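Local coordinates for protein walker-Type ATPase (Pyrococcus abyssi, PDB 2QEN) that is of unknown function but binds ADP and magnesium and probably works as a P-loop ATPase carrying a winged-helix domain at its C-terminal end, at residues A158-P163 against Y191-G196; R141-G144 against E150-A153; L293-W298 against R302-V307; S281-D286 against T310-P315. The protein carries 1 engineered substitution. All blocks are in the same frame, centred on the assembly; numbering follows the deposited sequence.

Overall arrangement
The four contacts come in two pairs, one in the P-loop ATPase part and one in the winged helix-turn-helix part. Contacts 2 and 1, in that order along the chain, share helix 149-161: contact 2 packs a loop against its early part, contact 1 holds a loop at its last turn, and their centres are 16 Å apart. Contacts 3 and 4 follow, with centres 11 Å apart. The segments of contact 4 enclose those of contact 3 in sequence, and the two touch where E314 probably accepts a hydrogen bond from W298 and pairs, at longer range, with R302. Contacts 1 and 3 are about 44 Å apart between centres, while contacts 2 and 4 approach to about 10 Å at their nearest atoms; no contact of one pair touches one of the other.

Contact 1 of 4, residues A158-P163 against Y191-G196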
loop_
_atom_site.group_PDB
_atom_site.type_symbol
_atom_site.label_atom_id
_atom_site.label_comp_id
_atom_site.label_asym_id
_atom_site.label_seq_id
_atom_site.Cartn_x
_atom_site.Cartn_y
_atom_site.Cartn_z
ATOM N N ALA A 158 6.031 -10.700 -19.291
ATOM C CA ALA A 158 7.216 -10.486 -18.457
ATOM C C ALA A 158 7.622 -11.757 -17.669
ATOM O O ALA A 158 8.797 -12.124 -17.623
ATOM C CB ALA A 158 7.001 -9.304 -17.524
ATOM N N TYR A 159 6.637 -12.419 -17.065
ATOM C CA TYR A 159 6.853 -13.628 -16.257
ATOM C C TYR A 159 7.591 -14.694 -17.054
ATOM O O TYR A 159 8.596 -15.242 -16.600
ATOM C CB TYR A 159 5.505 -14.189 -15.767
ATOM C CG TYR A 159 5.607 -15.148 -14.599
ATOM C CD1 TYR A 159 6.046 -16.466 -14.780
ATOM C CD2 TYR A 159 5.243 -14.739 -13.310
ATOM C CE1 TYR A 159 6.144 -17.346 -13.693
ATOM C CE2 TYR A 159 5.330 -15.599 -12.227
ATOM C CZ TYR A 159 5.787 -16.904 -12.429
ATOM O OH TYR A 159 5.885 -17.760 -11.365
ATOM N N ASP A 160 7.084 -14.976 -18.254
ATOM C CA ASP A 160 7.584 -16.078 -19.065
ATOM C C ASP A 160 8.854 -15.743 -19.844
ATOM O O ASP A 160 9.702 -16.614 -20.047
ATOM C CB ASP A 160 6.519 -16.534 -20.066
ATOM C CG ASP A 160 5.278 -17.109 -19.407
ATOM O OD1 ASP A 160 5.338 -17.618 -18.266
ATOM O OD2 ASP A 160 4.218 -17.072 -20.064
ATOM N N SER A 161 8.976 -14.497 -20.296
ATOM C CA SER A 161 9.920 -14.164 -21.378
ATOM C C SER A 161 10.932 -13.063 -21.089
ATOM O O SER A 161 11.826 -12.838 -21.901
ATOM C CB SER A 161 9.144 -13.769 -22.630
ATOM O OG SER A 161 8.212 -14.769 -22.949
ATOM N N LEU A 162 10.783 -12.354 -19.973
ATOM C CA LEU A 162 11.712 -11.274 -19.631
ATOM C C LEU A 162 12.463 -11.584 -18.314
ATOM O O LEU A 162 12.137 -11.034 -17.261
ATOM C CB LEU A 162 10.972 -9.916 -19.620
ATOM C CG LEU A 162 10.211 -9.522 -20.918
ATOM C CD1 LEU A 162 9.374 -8.250 -20.732
ATOM C CD2 LEU A 162 11.137 -9.395 -22.157
ATOM N N PRO A 163 13.462 -12.498 -18.375
ATOM C CA PRO A 163 14.155 -12.976 -17.166
ATOM C C PRO A 163 14.998 -11.936 -16.424
ATOM O O PRO A 163 15.328 -12.137 -15.255
ATOM C CB PRO A 163 15.060 -14.105 -17.692
ATOM C CG PRO A 163 15.233 -13.821 -19.149
ATOM C CD PRO A 163 13.960 -13.171 -19.600
ATOM N N TYR A 191 -2.898 -17.098 -15.263
ATOM C CA TYR A 191 -3.312 -18.382 -14.699
ATOM C C TYR A 191 -2.139 -19.345 -14.515
ATOM O O TYR A 191 -1.313 -19.503 -15.414
ATOM C CB TYR A 191 -4.405 -19.041 -15.549
ATOM C CG TYR A 191 -4.741 -20.443 -15.098
ATOM C CD1 TYR A 191 -5.538 -20.662 -13.970
ATOM C CD2 TYR A 191 -4.252 -21.551 -15.790
ATOM C CE1 TYR A 191 -5.836 -21.940 -13.545
ATOM C CE2 TYR A 191 -4.559 -22.851 -15.379
ATOM C CZ TYR A 191 -5.345 -23.036 -14.256
ATOM O OH TYR A 191 -5.651 -24.314 -13.847
ATOM N N GLY A 192 -2.086 -19.979 -13.344
ATOM C CA GLY A 192 -1.034 -20.950 -13.023
ATOM C C GLY A 192 0.327 -20.356 -12.676
ATOM O O GLY A 192 1.253 -21.087 -12.327
ATOM N N ARG A 193 0.458 -19.036 -12.774
ATOM C CA ARG A 193 1.748 -18.391 -12.558
ATOM C C ARG A 193 1.871 -17.978 -11.095
ATOM O O ARG A 193 0.991 -17.294 -10.564
ATOM C CB ARG A 193 1.939 -17.218 -13.520
ATOM C CG ARG A 193 2.382 -17.671 -14.922
ATOM C CD ARG A 193 2.137 -16.603 -15.959
ATOM N NE ARG A 193 2.347 -17.088 -17.328
ATOM C CZ ARG A 193 1.381 -17.526 -18.135
ATOM N NH1 ARG A 193 0.119 -17.575 -17.726
ATOM N NH2 ARG A 193 1.683 -17.930 -19.362
ATOM N N ILE A 194 2.947 -18.427 -10.451
ATOM C CA ILE A 194 3.131 -18.240 -9.016
ATOM C C ILE A 194 3.929 -16.966 -8.695
ATOM O O ILE A 194 5.008 -16.729 -9.255
ATOM C CB ILE A 194 3.764 -19.499 -8.343
ATOM C CG1 ILE A 194 2.861 -20.722 -8.547
ATOM C CG2 ILE A 194 3.970 -19.273 -6.859
ATOM C CD1 ILE A 194 3.520 -22.061 -8.243
ATOM N N ALA A 195 3.370 -16.165 -7.789
ATOM C CA ALA A 195 3.994 -14.935 -7.304
ATOM C C ALA A 195 4.474 -15.106 -5.867
ATOM O O ALA A 195 3.831 -15.771 -5.076
ATOM C CB ALA A 195 3.007 -13.756 -7.402
ATOM N N GLY A 196 5.616 -14.514 -5.537
ATOM C CA GLY A 196 6.041 -14.447 -4.143
ATOM C C GLY A 196 5.146 -13.482 -3.378
ATOM O O GLY A 196 4.475 -12.634 -3.977
#
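R193 and the Y159-D160 pair meet through both halves of the arginine: its aliphatic part lies on the tyrosine ring, its charged end on the aspartate. CB of R193 sits 3.9 Å from the centroid of the Y159 ring, almost straight over the face, a CH-pi contact, and CG and CD continue across the same ring. The chain is extended from CG to NE, which carries the guanidinium beyond the ring to D160. There the grip is side-on: R193 NE gives a hydrogen bond to D160 OD1 at 3.2 Å, and R193 NH2 gives one to D160 OD2 at 2.8 Å, the latter on the syn lone pair. The carboxylate is turned 44° from the guanidinium plane, so the salt bridge is twisted. At the other end of the ring, Y159 OH donates to I194 O at 2.5 Å, in the carbonyl plane and on a lone pair. With CG anti to the backbone N (chi1 -162°), the ring of Y159 reaches off the helix to the loop, and tyrosine suits the place by offering a flat face and a hydroxyl at its tip. Were an alanine here instead of R193, CB could still lie over the ring, but D160 would probably lose this charge partner and the part of the ring under CG and CD its cover. Farther out, A156, one turn back on the helix, also touches R193, while P32 and L33 pack on Y159. The contact thus ties the last turn of helix 149-161 to the loop leading into strand 196-199, an outermost strand of the parallel sheet, whose G196 pairs with L33 and L35 of strand 33-37.

Contact 2 of 4, residues R141-G144 against E150-A153; sequences RFYG and ELLA
At their closest, the backbones of Y143 and L151 stand 8.0 Å apart between CA atoms, the first in an extended conformation in a loop and the second in a helix, so that side chains alone bridge the gap. L151 lays its CD1 methyl over one face of the Y143 ring, 4.1 Å from the centroid and offset toward the rim, nearest to CG of Y143 at 3.8 Å. This is a CH-pi contact, and the two side chains cross at about a right angle. A chi1 of 177° points the ring of Y143 at the helix. E150 comes from another direction: its chain bends at chi2 and sets OE1 at the ring edge, in plane, 3.9 Å from CD1 of Y143. A carboxylate suits an aromatic edge, where the C-H groups are slightly positive. At G144 a side-chain carbon would point toward E150 OE1 and lie close to it, and the positive phi also favours glycine. L77 of helix 74-84 touches both Y143 and L151, and I72 also packs on Y143, so leucine and tyrosine here fill a buried apolar layer. The loop links strand 130-135 to helix 149-161, a strand-to-helix connection of the P-loop NTPase fold, and L151 lies about 12 Å, side chain to side chain, from E136, which binds magnesium in a structure of this protein, though no metal is bound to it here.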
loop_
_atom_site.group_PDB
_atom_site.type_symbol
_atom_site.label_atom_id
_atom_site.label_comp_id
_atom_site.label_asym_id
_atom_site.label_seq_id
_atom_site.Cartn_x
_atom_site.Cartn_y
_atom_site.Cartn_z
ATOM N N ARG A 141 -7.134 -2.252 -12.310
ATOM C CA ARG A 141 -8.428 -2.763 -12.771
ATOM C C ARG A 141 -9.245 -1.652 -13.433
ATOM O O ARG A 141 -10.196 -1.923 -14.162
ATOM C CB ARG A 141 -9.207 -3.457 -11.634
ATOM C CG ARG A 141 -9.851 -2.553 -10.583
ATOM C CD ARG A 141 -10.456 -3.401 -9.468
ATOM N NE ARG A 141 -11.288 -2.651 -8.516
ATOM C CZ ARG A 141 -10.820 -1.935 -7.489
ATOM N NH1 ARG A 141 -9.507 -1.837 -7.278
ATOM N NH2 ARG A 141 -11.666 -1.301 -6.669
ATOM N N PHE A 142 -8.836 -0.407 -13.200
ATOM C CA PHE A 142 -9.461 0.762 -13.828
ATOM C C PHE A 142 -8.680 1.236 -15.074
ATOM O O PHE A 142 -8.891 2.341 -15.580
ATOM C CB PHE A 142 -9.613 1.893 -12.814
ATOM C CG PHE A 142 -10.509 1.547 -11.654
ATOM C CD1 PHE A 142 -11.897 1.462 -11.821
ATOM C CD2 PHE A 142 -9.972 1.318 -10.395
ATOM C CE1 PHE A 142 -12.738 1.146 -10.744
ATOM C CE2 PHE A 142 -10.800 1.014 -9.304
ATOM C CZ PHE A 142 -12.195 0.921 -9.485
ATOM N N TYR A 143 -7.774 0.384 -15.543
ATOM C CA TYR A 143 -7.051 0.609 -16.787
ATOM C C TYR A 143 -7.862 0.092 -17.980
ATOM O O TYR A 143 -8.410 -1.018 -17.933
ATOM C CB TYR A 143 -5.699 -0.098 -16.719
ATOM C CG TYR A 143 -4.878 -0.014 -17.977
ATOM C CD1 TYR A 143 -5.071 -0.918 -19.031
ATOM C CD2 TYR A 143 -3.890 0.956 -18.111
ATOM C CE1 TYR A 143 -4.306 -0.838 -20.192
ATOM C CE2 TYR A 143 -3.119 1.038 -19.257
ATOM C CZ TYR A 143 -3.329 0.143 -20.292
ATOM O OH TYR A 143 -2.550 0.240 -21.419
ATOM N N GLY A 144 -7.929 0.896 -19.042
ATOM C CA GLY A 144 -8.599 0.499 -20.277
ATOM C C GLY A 144 -10.096 0.333 -20.114
ATOM O O GLY A 144 -10.710 1.017 -19.300
ATOM N N GLU A 150 -5.190 -6.207 -20.235
ATOM C CA GLU A 150 -3.973 -5.913 -20.985
ATOM C C GLU A 150 -2.763 -5.873 -20.054
ATOM O O GLU A 150 -1.669 -6.249 -20.462
ATOM C CB GLU A 150 -4.090 -4.578 -21.733
ATOM C CG GLU A 150 -5.214 -4.498 -22.753
ATOM C CD GLU A 150 -6.498 -3.896 -22.188
ATOM O OE1 GLU A 150 -6.692 -3.866 -20.949
ATOM O OE2 GLU A 150 -7.317 -3.433 -22.995
ATOM N N LEU A 151 -2.954 -5.417 -18.811
ATOM C CA LEU A 151 -1.850 -5.425 -17.826
ATOM C C LEU A 151 -1.531 -6.830 -17.331
ATOM O O LEU A 151 -0.370 -7.185 -17.197
ATOM C CB LEU A 151 -2.086 -4.457 -16.657
ATOM C CG LEU A 151 -1.633 -3.032 -16.977
ATOM C CD1 LEU A 151 -2.325 -2.051 -16.088
ATOM C CD2 LEU A 151 -0.106 -2.878 -16.873
ATOM N N LEU A 152 -2.562 -7.636 -17.102
ATOM C CA LEU A 152 -2.371 -9.049 -16.759
ATOM C C LEU A 152 -1.620 -9.806 -17.862
ATOM O O LEU A 152 -0.729 -10.588 -17.570
ATOM C CB LEU A 152 -3.713 -9.720 -16.468
ATOM C CG LEU A 152 -4.594 -9.095 -15.381
ATOM C CD1 LEU A 152 -5.926 -9.816 -15.296
ATOM C CD2 LEU A 152 -3.873 -9.061 -14.005
ATOM N N ALA A 153 -1.988 -9.556 -19.122
ATOM C CA ALA A 153 -1.303 -10.125 -20.273
ATOM C C ALA A 153 0.159 -9.668 -20.339
ATOM O O ALA A 153 1.057 -10.483 -20.556
ATOM C CB ALA A 153 -2.054 -9.795 -21.571
#

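Contact 3 of 4, residues L293-W298 against R302-V307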
loop_
_atom_site.group_PDB
_atom_site.type_symbol
_atom_site.label_atom_id
_atom_site.label_comp_id
_atom_site.label_asym_id
_atom_site.label_seq_id
_atom_site.Cartn_x
_atom_site.Cartn_y
_atom_site.Cartn_z
ATOM N N LEU A 293 -17.914 -0.059 17.599
ATOM C CA LEU A 293 -18.637 0.069 18.875
ATOM C C LEU A 293 -18.813 -1.270 19.625
ATOM O O LEU A 293 -19.480 -1.314 20.651
ATOM C CB LEU A 293 -20.015 0.745 18.679
ATOM C CG LEU A 293 -20.098 2.193 18.160
ATOM C CD1 LEU A 293 -21.529 2.501 17.753
ATOM C CD2 LEU A 293 -19.655 3.190 19.203
ATOM N N GLY A 294 -18.238 -2.352 19.094
ATOM C CA GLY A 294 -18.335 -3.666 19.718
ATOM C C GLY A 294 -19.435 -4.582 19.217
ATOM O O GLY A 294 -19.637 -5.659 19.763
ATOM N N TYR A 295 -20.177 -4.165 18.199
ATOM C CA TYR A 295 -21.097 -5.081 17.536
ATOM C C TYR A 295 -20.281 -5.792 16.435
ATOM O O TYR A 295 -20.248 -5.372 15.302
ATOM C CB TYR A 295 -22.352 -4.356 17.025
ATOM C CG TYR A 295 -23.060 -3.537 18.096
ATOM C CD1 TYR A 295 -23.983 -4.127 18.940
ATOM C CD2 TYR A 295 -22.791 -2.178 18.267
ATOM C CE1 TYR A 295 -24.624 -3.406 19.920
ATOM C CE2 TYR A 295 -23.430 -1.431 19.280
ATOM C CZ TYR A 295 -24.348 -2.060 20.089
ATOM O OH TYR A 295 -25.007 -1.372 21.079
ATOM N N ASN A 296 -19.602 -6.871 16.825
ATOM C CA ASN A 296 -18.505 -7.447 16.049
ATOM C C ASN A 296 -18.719 -8.946 15.727
ATOM O O ASN A 296 -17.778 -9.706 15.442
ATOM C CB ASN A 296 -17.206 -7.229 16.829
ATOM C CG ASN A 296 -17.237 -7.885 18.168
ATOM O OD1 ASN A 296 -18.204 -8.567 18.501
ATOM N ND2 ASN A 296 -16.177 -7.709 18.950
ATOM N N ARG A 297 -19.980 -9.351 15.796
ATOM C CA ARG A 297 -20.423 -10.660 15.336
ATOM C C ARG A 297 -21.636 -10.447 14.435
ATOM O O ARG A 297 -22.350 -9.452 14.575
ATOM C CB ARG A 297 -20.739 -11.581 16.521
ATOM C CG ARG A 297 -19.475 -12.196 17.136
ATOM C CD ARG A 297 -19.683 -12.671 18.573
ATOM N NE ARG A 297 -19.474 -11.565 19.508
ATOM C CZ ARG A 297 -18.300 -11.232 20.048
ATOM N NH1 ARG A 297 -17.201 -11.936 19.773
ATOM N NH2 ARG A 297 -18.231 -10.192 20.874
ATOM N N TRP A 298 -21.830 -11.361 13.494
ATOM C CA TRP A 298 -22.888 -11.285 12.494
ATOM C C TRP A 298 -24.242 -10.798 13.007
ATOM O O TRP A 298 -24.766 -9.790 12.527
ATOM C CB TRP A 298 -23.055 -12.658 11.841
ATOM C CG TRP A 298 -24.063 -12.715 10.737
ATOM C CD1 TRP A 298 -25.432 -12.838 10.858
ATOM C CD2 TRP A 298 -23.785 -12.693 9.332
ATOM N NE1 TRP A 298 -26.010 -12.883 9.606
ATOM C CE2 TRP A 298 -25.025 -12.798 8.656
ATOM C CE3 TRP A 298 -22.605 -12.589 8.579
ATOM C CZ2 TRP A 298 -25.120 -12.807 7.253
ATOM C CZ3 TRP A 298 -22.702 -12.591 7.182
ATOM C CH2 TRP A 298 -23.961 -12.691 6.537
ATOM N N ARG A 302 -26.225 -7.176 12.504
ATOM C CA ARG A 302 -27.500 -7.220 11.838
ATOM C C ARG A 302 -28.631 -6.603 12.672
ATOM O O ARG A 302 -29.407 -5.780 12.153
ATOM C CB ARG A 302 -27.793 -8.680 11.510
ATOM C CG ARG A 302 -28.968 -8.969 10.612
ATOM C CD ARG A 302 -29.262 -10.478 10.687
ATOM N NE ARG A 302 -29.802 -10.833 12.003
ATOM C CZ ARG A 302 -29.581 -11.974 12.657
ATOM N NH1 ARG A 302 -28.813 -12.927 12.141
ATOM N NH2 ARG A 302 -30.138 -12.151 13.850
ATOM N N ASP A 303 -28.735 -6.998 13.946
ATOM C CA ASP A 303 -29.754 -6.434 14.840
ATOM C C ASP A 303 -29.514 -4.944 15.110
ATOM O O ASP A 303 -30.457 -4.175 15.199
ATOM C CB ASP A 303 -29.787 -7.158 16.191
ATOM C CG ASP A 303 -30.208 -8.635 16.090
ATOM O OD1 ASP A 303 -30.741 -9.093 15.031
ATOM O OD2 ASP A 303 -29.993 -9.333 17.112
ATOM N N TYR A 304 -28.250 -4.556 15.266
ATOM C CA TYR A 304 -27.906 -3.166 15.608
ATOM C C TYR A 304 -28.402 -2.220 14.521
ATOM O O TYR A 304 -29.108 -1.239 14.799
ATOM C CB TYR A 304 -26.397 -3.002 15.810
ATOM C CG TYR A 304 -25.978 -1.583 16.168
ATOM C CD1 TYR A 304 -26.356 -1.004 17.394
ATOM C CD2 TYR A 304 -25.217 -0.823 15.279
ATOM C CE1 TYR A 304 -25.978 0.301 17.714
ATOM C CE2 TYR A 304 -24.826 0.476 15.586
ATOM C CZ TYR A 304 -25.193 1.026 16.807
ATOM O OH TYR A 304 -24.816 2.311 17.106
ATOM N N LEU A 305 -28.056 -2.557 13.284
ATOM C CA LEU A 305 -28.453 -1.776 12.133
ATOM C C LEU A 305 -29.949 -1.824 11.839
ATOM O O LEU A 305 -30.505 -0.827 11.386
ATOM C CB LEU A 305 -27.629 -2.177 10.896
ATOM C CG LEU A 305 -26.115 -1.934 11.011
ATOM C CD1 LEU A 305 -25.401 -2.354 9.730
ATOM C CD2 LEU A 305 -25.800 -0.461 11.376
ATOM N N ALA A 306 -30.594 -2.969 12.082
ATOM C CA ALA A 306 -32.049 -3.085 11.915
ATOM C C ALA A 306 -32.752 -2.096 12.828
ATOM O O ALA A 306 -33.712 -1.429 12.440
ATOM C CB ALA A 306 -32.524 -4.516 12.223
ATOM N N VAL A 307 -32.232 -2.012 14.046
ATOM C CA VAL A 307 -32.762 -1.189 15.109
ATOM C C VAL A 307 -32.538 0.309 14.823
ATOM O O VAL A 307 -33.379 1.142 15.163
ATOM C CB VAL A 307 -32.115 -1.666 16.452
ATOM C CG1 VAL A 307 -31.853 -0.528 17.432
ATOM C CG2 VAL A 307 -32.940 -2.819 17.059
#
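An offset stack joins the rings of Y295 and Y304, centroids 4.1 Å apart and planes at 16°. CD1 of Y304 lies over one face of the Y295 ring, and CE2 of Y295 over one face of the Y304 ring, each displaced toward the rim. CB of Y304 extends the overlap with a CH-pi contact to the Y295 ring. Y304 swings its ring off the helix toward the loop, CG opposite the backbone N (chi1 -180°). L293 adds its CD1 methyl 3.4 Å from OH of Y304. The indole of W298 receives R302 at its edge, NH1 of R302 lying in plane 3.6 Å from CD1 of W298, with the guanidinium turned 70° from the ring. NE1 of W298 is hydrogen-bonded to E314 OE2, which also forms a long, weak ion pair with R302. Beneath these side chains, R302 N donates a hydrogen bond to W298 O at 3.0 Å, the first helical turn. G294, with positive phi, closes the preceding helix in a Schellman motif that glycine suits well. The loop joins helix 282-292 to helix 298-307, with Y304 also touching A290 of the former, while W298 packs on L317, Y318 and L321 of helix 314-326 and on Y337 of strand 336-339.

Contact 4 of 4, residues S281-D286 against T310-P315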
loop_
_atom_site.group_PDB
_atom_site.type_symbol
_atom_site.label_atom_id
_atom_site.label_comp_id
_atom_site.label_asym_id
_atom_site.label_seq_id
_atom_site.Cartn_x
_atom_site.Cartn_y
_atom_site.Cartn_z
ATOM N N SER A 281 -22.028 2.697 -0.882
ATOM C CA SER A 281 -23.167 2.348 -0.063
ATOM C C SER A 281 -22.991 2.944 1.328
ATOM O O SER A 281 -21.946 2.759 1.945
ATOM C CB SER A 281 -23.323 0.827 0.014
ATOM O OG SER A 281 -24.328 0.464 0.940
ATOM N N PRO A 282 -24.022 3.656 1.834
ATOM C CA PRO A 282 -24.004 4.159 3.219
ATOM C C PRO A 282 -23.825 3.015 4.216
ATOM O O PRO A 282 -23.248 3.206 5.296
ATOM C CB PRO A 282 -25.398 4.781 3.387
ATOM C CG PRO A 282 -25.863 5.075 1.992
ATOM C CD PRO A 282 -25.268 4.017 1.128
ATOM N N ARG A 283 -24.328 1.841 3.838
ATOM C CA ARG A 283 -24.192 0.609 4.616
ATOM C C ARG A 283 -22.766 0.288 5.079
ATOM O O ARG A 283 -22.566 -0.102 6.225
ATOM C CB ARG A 283 -24.770 -0.567 3.824
ATOM C CG ARG A 283 -26.119 -1.085 4.309
ATOM C CD ARG A 283 -26.943 -0.042 5.042
ATOM N NE ARG A 283 -27.786 0.642 4.092
ATOM C CZ ARG A 283 -28.095 1.931 4.125
ATOM N NH1 ARG A 283 -27.637 2.736 5.078
ATOM N NH2 ARG A 283 -28.868 2.408 3.177
ATOM N N TYR A 284 -21.784 0.445 4.193
ATOM C CA TYR A 284 -20.369 0.194 4.536
ATOM C C TYR A 284 -19.938 0.914 5.804
ATOM O O TYR A 284 -19.345 0.311 6.677
ATOM C CB TYR A 284 -19.429 0.602 3.398
ATOM C CG TYR A 284 -19.378 -0.341 2.222
ATOM C CD1 TYR A 284 -19.146 -1.708 2.401
ATOM C CD2 TYR A 284 -19.513 0.142 0.919
ATOM C CE1 TYR A 284 -19.076 -2.575 1.310
ATOM C CE2 TYR A 284 -19.452 -0.711 -0.174
ATOM C CZ TYR A 284 -19.237 -2.070 0.027
ATOM O OH TYR A 284 -19.182 -2.917 -1.056
ATOM N N VAL A 285 -20.240 2.207 5.889
ATOM C CA VAL A 285 -19.846 3.023 7.041
ATOM C C VAL A 285 -20.640 2.670 8.305
ATOM O O VAL A 285 -20.090 2.676 9.410
ATOM C CB VAL A 285 -19.932 4.529 6.744
ATOM C CG1 VAL A 285 -19.383 5.331 7.913
ATOM C CG2 VAL A 285 -19.151 4.850 5.486
ATOM N N ASP A 286 -21.922 2.361 8.119
ATOM C CA ASP A 286 -22.795 1.864 9.187
ATOM C C ASP A 286 -22.230 0.582 9.813
ATOM O O ASP A 286 -22.233 0.436 11.031
ATOM C CB ASP A 286 -24.206 1.598 8.650
ATOM C CG ASP A 286 -25.022 2.888 8.422
ATOM O OD1 ASP A 286 -24.587 3.997 8.806
ATOM O OD2 ASP A 286 -26.133 2.779 7.855
ATOM N N THR A 310 -31.965 0.542 9.201
ATOM C CA THR A 310 -31.743 -0.269 8.003
ATOM C C THR A 310 -31.586 -1.772 8.269
ATOM O O THR A 310 -30.562 -2.223 8.790
ATOM C CB THR A 310 -30.572 0.259 7.144
ATOM O OG1 THR A 310 -30.845 1.610 6.737
ATOM C CG2 THR A 310 -30.417 -0.598 5.889
ATOM N N LYS A 311 -32.618 -2.531 7.905
ATOM C CA LYS A 311 -32.555 -3.987 7.873
ATOM C C LYS A 311 -31.809 -4.427 6.605
ATOM O O LYS A 311 -32.249 -4.140 5.483
ATOM C CB LYS A 311 -33.967 -4.589 7.898
ATOM C CG LYS A 311 -34.623 -4.623 9.282
ATOM C CD LYS A 311 -35.991 -5.324 9.241
ATOM C CE LYS A 311 -36.595 -5.513 10.640
ATOM N NZ LYS A 311 -37.818 -6.386 10.603
ATOM N N ILE A 312 -30.678 -5.103 6.792
ATOM C CA ILE A 312 -29.877 -5.601 5.677
ATOM C C ILE A 312 -30.135 -7.102 5.480
ATOM O O ILE A 312 -29.934 -7.882 6.403
ATOM C CB ILE A 312 -28.356 -5.351 5.906
ATOM C CG1 ILE A 312 -28.095 -3.908 6.371
ATOM C CG2 ILE A 312 -27.552 -5.689 4.649
ATOM C CD1 ILE A 312 -26.627 -3.558 6.515
ATOM N N PRO A 313 -30.588 -7.508 4.276
ATOM C CA PRO A 313 -30.723 -8.938 3.980
ATOM C C PRO A 313 -29.406 -9.693 4.155
ATOM O O PRO A 313 -28.324 -9.125 3.952
ATOM C CB PRO A 313 -31.142 -8.964 2.505
ATOM C CG PRO A 313 -31.738 -7.629 2.245
ATOM C CD PRO A 313 -30.990 -6.669 3.133
ATOM N N GLU A 314 -29.521 -10.967 4.507
ATOM C CA GLU A 314 -28.396 -11.838 4.824
ATOM C C GLU A 314 -27.366 -12.001 3.686
ATOM O O GLU A 314 -26.153 -11.888 3.935
ATOM C CB GLU A 314 -28.927 -13.199 5.304
ATOM C CG GLU A 314 -28.126 -13.798 6.445
ATOM C CD GLU A 314 -28.966 -14.091 7.672
ATOM O OE1 GLU A 314 -29.933 -14.875 7.549
ATOM O OE2 GLU A 314 -28.656 -13.549 8.760
ATOM N N PRO A 315 -27.833 -12.276 2.442
ATOM C CA PRO A 315 -26.900 -12.252 1.302
ATOM C C PRO A 315 -26.195 -10.897 1.075
ATOM O O PRO A 315 -25.017 -10.882 0.759
ATOM C CB PRO A 315 -27.790 -12.638 0.106
ATOM C CG PRO A 315 -28.937 -13.412 0.734
ATOM C CD PRO A 315 -29.191 -12.692 2.019
#
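R283 lies against T310 and I312, and its chain can be followed outward from a CB that points toward them. CG comes first, 3.4 Å from CD1 of I312, with the two side chains sliding past each other in opposite directions. CD touches both partners, 3.6 Å from T310 CG2 and 3.8 Å from I312 CD1. NE then meets the same threonine methyl, T310 CG2, at 3.4 Å. Bends at chi2 and chi3 (26° and 91°) turn the guanidinium so that it presents one face to T310 and an edge to D286. T310 OG1 lies over the centre of that face, 3.8 Å from CZ of R283. At the edge, NH1 of R283 bonds to D286 OD2 at 3.2 Å, a salt bridge within one helical turn that meets the carboxylate on its anti side, 35° out of plane. Arginine suits this spot because its methylenes serve the isoleucine while its tip serves the aspartate. A serine at R283 would probably leave D286 without this charge partner and open a gap beside the methyls of T310 and I312. S281 OG caps the start of the helix through a weak bond from R283 N. The contact sets the first turn of helix 282-292 against the link between helix 298-307 and helix 314-326; L320 of helix 314-326 touches R283 and I312, and L305 of helix 298-307 packs on I312 and D286.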